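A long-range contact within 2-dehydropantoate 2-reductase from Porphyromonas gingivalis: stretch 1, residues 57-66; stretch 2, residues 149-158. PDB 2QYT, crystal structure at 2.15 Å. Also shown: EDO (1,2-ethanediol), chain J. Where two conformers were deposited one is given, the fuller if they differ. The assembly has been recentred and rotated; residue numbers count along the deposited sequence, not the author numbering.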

# COMPACT_ATOMS: atom_id res chain seq x y z
N GLY A 57 -7.04 17.98 -14.31
CA GLY A 57 -5.98 17.17 -13.73
C GLY A 57 -6.13 17.03 -12.24
O GLY A 57 -7.01 17.64 -11.66
N LEU A 58 -5.23 16.26 -11.64
CA LEU A 58 -5.19 16.10 -10.20
C LEU A 58 -4.10 17.01 -9.64
O LEU A 58 -2.95 16.98 -10.09
CB LEU A 58 -4.87 14.63 -9.81
CG LEU A 58 -4.68 14.29 -8.33
CD1 LEU A 58 -5.93 14.58 -7.50
CD2 LEU A 58 -4.29 12.81 -8.20
N ARG A 59 -4.49 17.80 -8.64
CA ARG A 59 -3.56 18.69 -7.93
C ARG A 59 -2.87 18.03 -6.72
O ARG A 59 -3.52 17.35 -5.92
CB ARG A 59 -4.27 19.98 -7.50
CG ARG A 59 -3.29 21.00 -6.93
CD ARG A 59 -4.00 22.29 -6.60
NE ARG A 59 -3.14 23.31 -5.97
CZ ARG A 59 -3.58 24.46 -5.47
NH1 ARG A 59 -4.89 24.75 -5.53
NH2 ARG A 59 -2.71 25.32 -4.93
N VAL A 60 -1.55 18.26 -6.59
CA VAL A 60 -0.77 17.72 -5.49
C VAL A 60 0.04 18.86 -4.84
O VAL A 60 0.75 19.61 -5.54
CB VAL A 60 0.17 16.58 -5.94
CG1 VAL A 60 0.92 16.02 -4.73
CG2 VAL A 60 -0.61 15.47 -6.59
N VAL A 61 -0.15 19.03 -3.54
CA VAL A 61 0.59 20.01 -2.74
C VAL A 61 1.43 19.30 -1.67
O VAL A 61 0.98 18.38 -1.01
CB VAL A 61 -0.30 21.18 -2.15
CG1 VAL A 61 -1.10 21.89 -3.24
CG2 VAL A 61 -1.27 20.69 -1.03
N THR A 62 2.66 19.76 -1.49
CA THR A 62 3.55 19.16 -0.52
C THR A 62 4.24 20.36 0.13
O THR A 62 3.94 21.51 -0.23
CB THR A 62 4.58 18.17 -1.20
OG1 THR A 62 5.66 18.91 -1.75
CG2 THR A 62 3.96 17.32 -2.37
N PRO A 63 5.12 20.12 1.10
CA PRO A 63 5.81 21.30 1.59
C PRO A 63 6.54 22.15 0.52
O PRO A 63 6.62 23.40 0.65
CB PRO A 63 6.80 20.74 2.66
CG PRO A 63 6.24 19.45 3.11
CD PRO A 63 5.50 18.89 1.82
N SER A 64 7.11 21.49 -0.49
CA SER A 64 7.98 22.16 -1.46
C SER A 64 7.41 22.19 -2.85
O SER A 64 7.96 22.87 -3.71
CB SER A 64 9.37 21.51 -1.49
OG SER A 64 9.31 20.19 -2.07
N ARG A 65 6.29 21.50 -3.10
CA ARG A 65 5.74 21.39 -4.45
C ARG A 65 4.25 21.76 -4.54
O ARG A 65 3.51 21.61 -3.59
CB ARG A 65 5.94 19.95 -5.04
CG ARG A 65 7.43 19.59 -5.30
CD ARG A 65 7.57 18.16 -5.75
NE ARG A 65 7.38 17.25 -4.64
CZ ARG A 65 7.01 15.98 -4.74
NH1 ARG A 65 6.87 15.24 -3.63
NH2 ARG A 65 6.80 15.44 -5.93
N ASP A 66 3.82 22.22 -5.70
CA ASP A 66 2.40 22.46 -5.92
C ASP A 66 2.21 22.28 -7.40
O ASP A 66 2.59 23.16 -8.18
CB ASP A 66 1.96 23.89 -5.46
CG ASP A 66 0.44 24.16 -5.66
OD1 ASP A 66 -0.26 23.41 -6.42
OD2 ASP A 66 -0.08 25.12 -5.07
C1 EDO J . 10.52 12.25 -2.69
O1 EDO J . 9.25 12.75 -3.08
C2 EDO J . 10.68 10.81 -3.11
O2 EDO J . 10.76 10.09 -1.87
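Stretch 2 (149-158) PGLITLEADR

Asp157 gathers three side chains of stretch 1 around one carboxylate, beyond the last backbone hydrogen bond between the stretches. Its OD1 accepts hydrogen bonds from Thr62 OG1 (2.8 Å) and from Arg65 NE (3.0 Å) and NH1 (2.9 Å), the last two forming a salt bridge at the edge of the guanidinium; its OD2 accepts one from Ser64 OG (2.8 Å).

Before this cluster, stretch 2 runs extended from Leu151, parallel to strand 58-61, with a crossing angle of -18° and a closest axial approach of 4.7 Å. Arg59 lies beside Leu151, Val60 beside Ile152 and Val61 beside Thr153, at CA-CA distances of 4.8, 4.7 and 4.9 Å. The ladder follows the parallel pattern: Arg59 N donates to Gly150 O (3.1 Å) and Ile152 N to Arg59 O (2.8 Å), then Val61 N to Ile152 O (2.9 Å) and Leu154 N to Val61 O (2.9 Å).

On the face carrying Val60 and Ile152, Val60 CG2 packs 4.1 Å from Ile152 CB, and Val60 CG1 lies 4.0 Å from Leu154 CD1. On the other face, Leu151 CD1 lies 3.9 Å from Val61 CG1 and 3.6 Å from Arg59 CG. Gly150 leads into the strand with positive phi (77°). After Leu154 the chain turns a corner through 155-157, bringing Asp157 to the Thr62-Arg65 loop.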

# COMPACT_ATOMS: atom_id res chain seq x y z
N PRO A 149 -11.93 17.47 -2.97
CA PRO A 149 -12.15 16.95 -4.30
C PRO A 149 -11.04 17.46 -5.24
O PRO A 149 -10.78 18.65 -5.31
CB PRO A 149 -13.52 17.52 -4.65
CG PRO A 149 -14.23 17.56 -3.33
CD PRO A 149 -13.17 18.03 -2.38
N GLY A 150 -10.36 16.54 -5.90
CA GLY A 150 -9.29 16.88 -6.83
C GLY A 150 -7.96 17.28 -6.25
O GLY A 150 -7.10 17.81 -6.98
N LEU A 151 -7.75 17.04 -4.95
CA LEU A 151 -6.52 17.53 -4.29
C LEU A 151 -5.91 16.50 -3.38
O LEU A 151 -6.57 15.98 -2.49
CB LEU A 151 -6.81 18.83 -3.51
CG LEU A 151 -5.61 19.46 -2.74
CD1 LEU A 151 -4.56 20.06 -3.73
CD2 LEU A 151 -6.00 20.51 -1.66
N ILE A 152 -4.62 16.25 -3.58
CA ILE A 152 -3.82 15.44 -2.68
C ILE A 152 -2.86 16.37 -1.93
O ILE A 152 -2.21 17.26 -2.53
CB ILE A 152 -2.96 14.36 -3.44
CG1 ILE A 152 -3.84 13.55 -4.43
CG2 ILE A 152 -2.30 13.42 -2.49
CD1 ILE A 152 -5.14 12.96 -3.77
N THR A 153 -2.76 16.14 -0.63
CA THR A 153 -1.79 16.84 0.19
C THR A 153 -0.82 15.82 0.80
O THR A 153 -1.26 14.80 1.36
CB THR A 153 -2.50 17.57 1.34
OG1 THR A 153 -3.44 18.49 0.76
CG2 THR A 153 -1.50 18.32 2.25
N LEU A 154 0.47 16.08 0.65
CA LEU A 154 1.50 15.39 1.40
C LEU A 154 1.98 16.23 2.52
O LEU A 154 2.32 17.42 2.36
CB LEU A 154 2.71 15.03 0.54
CG LEU A 154 2.66 13.81 -0.37
CD1 LEU A 154 1.57 13.99 -1.40
CD2 LEU A 154 4.05 13.63 -1.05
N GLU A 155 2.09 15.63 3.68
CA GLU A 155 2.53 16.43 4.77
C GLU A 155 4.05 16.40 4.83
O GLU A 155 4.65 17.17 5.55
CB GLU A 155 1.84 16.01 6.06
CG GLU A 155 2.15 14.67 6.52
CD GLU A 155 1.49 14.38 7.86
OE1 GLU A 155 0.23 14.35 7.91
OE2 GLU A 155 2.26 14.19 8.83
N ALA A 156 4.66 15.52 4.04
CA ALA A 156 6.12 15.52 3.92
C ALA A 156 6.43 15.08 2.50
O ALA A 156 5.69 14.29 1.94
CB ALA A 156 6.77 14.60 4.93
N ASP A 157 7.52 15.58 1.93
CA ASP A 157 7.93 15.15 0.60
C ASP A 157 8.40 13.69 0.46
O ASP A 157 8.16 13.08 -0.59
CB ASP A 157 9.02 16.07 0.07
CG ASP A 157 8.46 17.26 -0.59
OD1 ASP A 157 7.76 17.12 -1.62
OD2 ASP A 157 8.70 18.35 -0.06
N ARG A 158 9.03 13.16 1.49
CA ARG A 158 9.59 11.80 1.54
C ARG A 158 8.56 10.74 1.18
O ARG A 158 7.44 10.78 1.73
CB ARG A 158 10.02 11.46 2.97
CG ARG A 158 11.24 12.15 3.52
CD ARG A 158 11.44 11.81 5.00
NE ARG A 158 10.45 12.39 5.92
CZ ARG A 158 10.38 13.68 6.26
NH1 ARG A 158 11.23 14.56 5.76
NH2 ARG A 158 9.44 14.09 7.10
O HOH W 1 -7.66 19.13 -9.41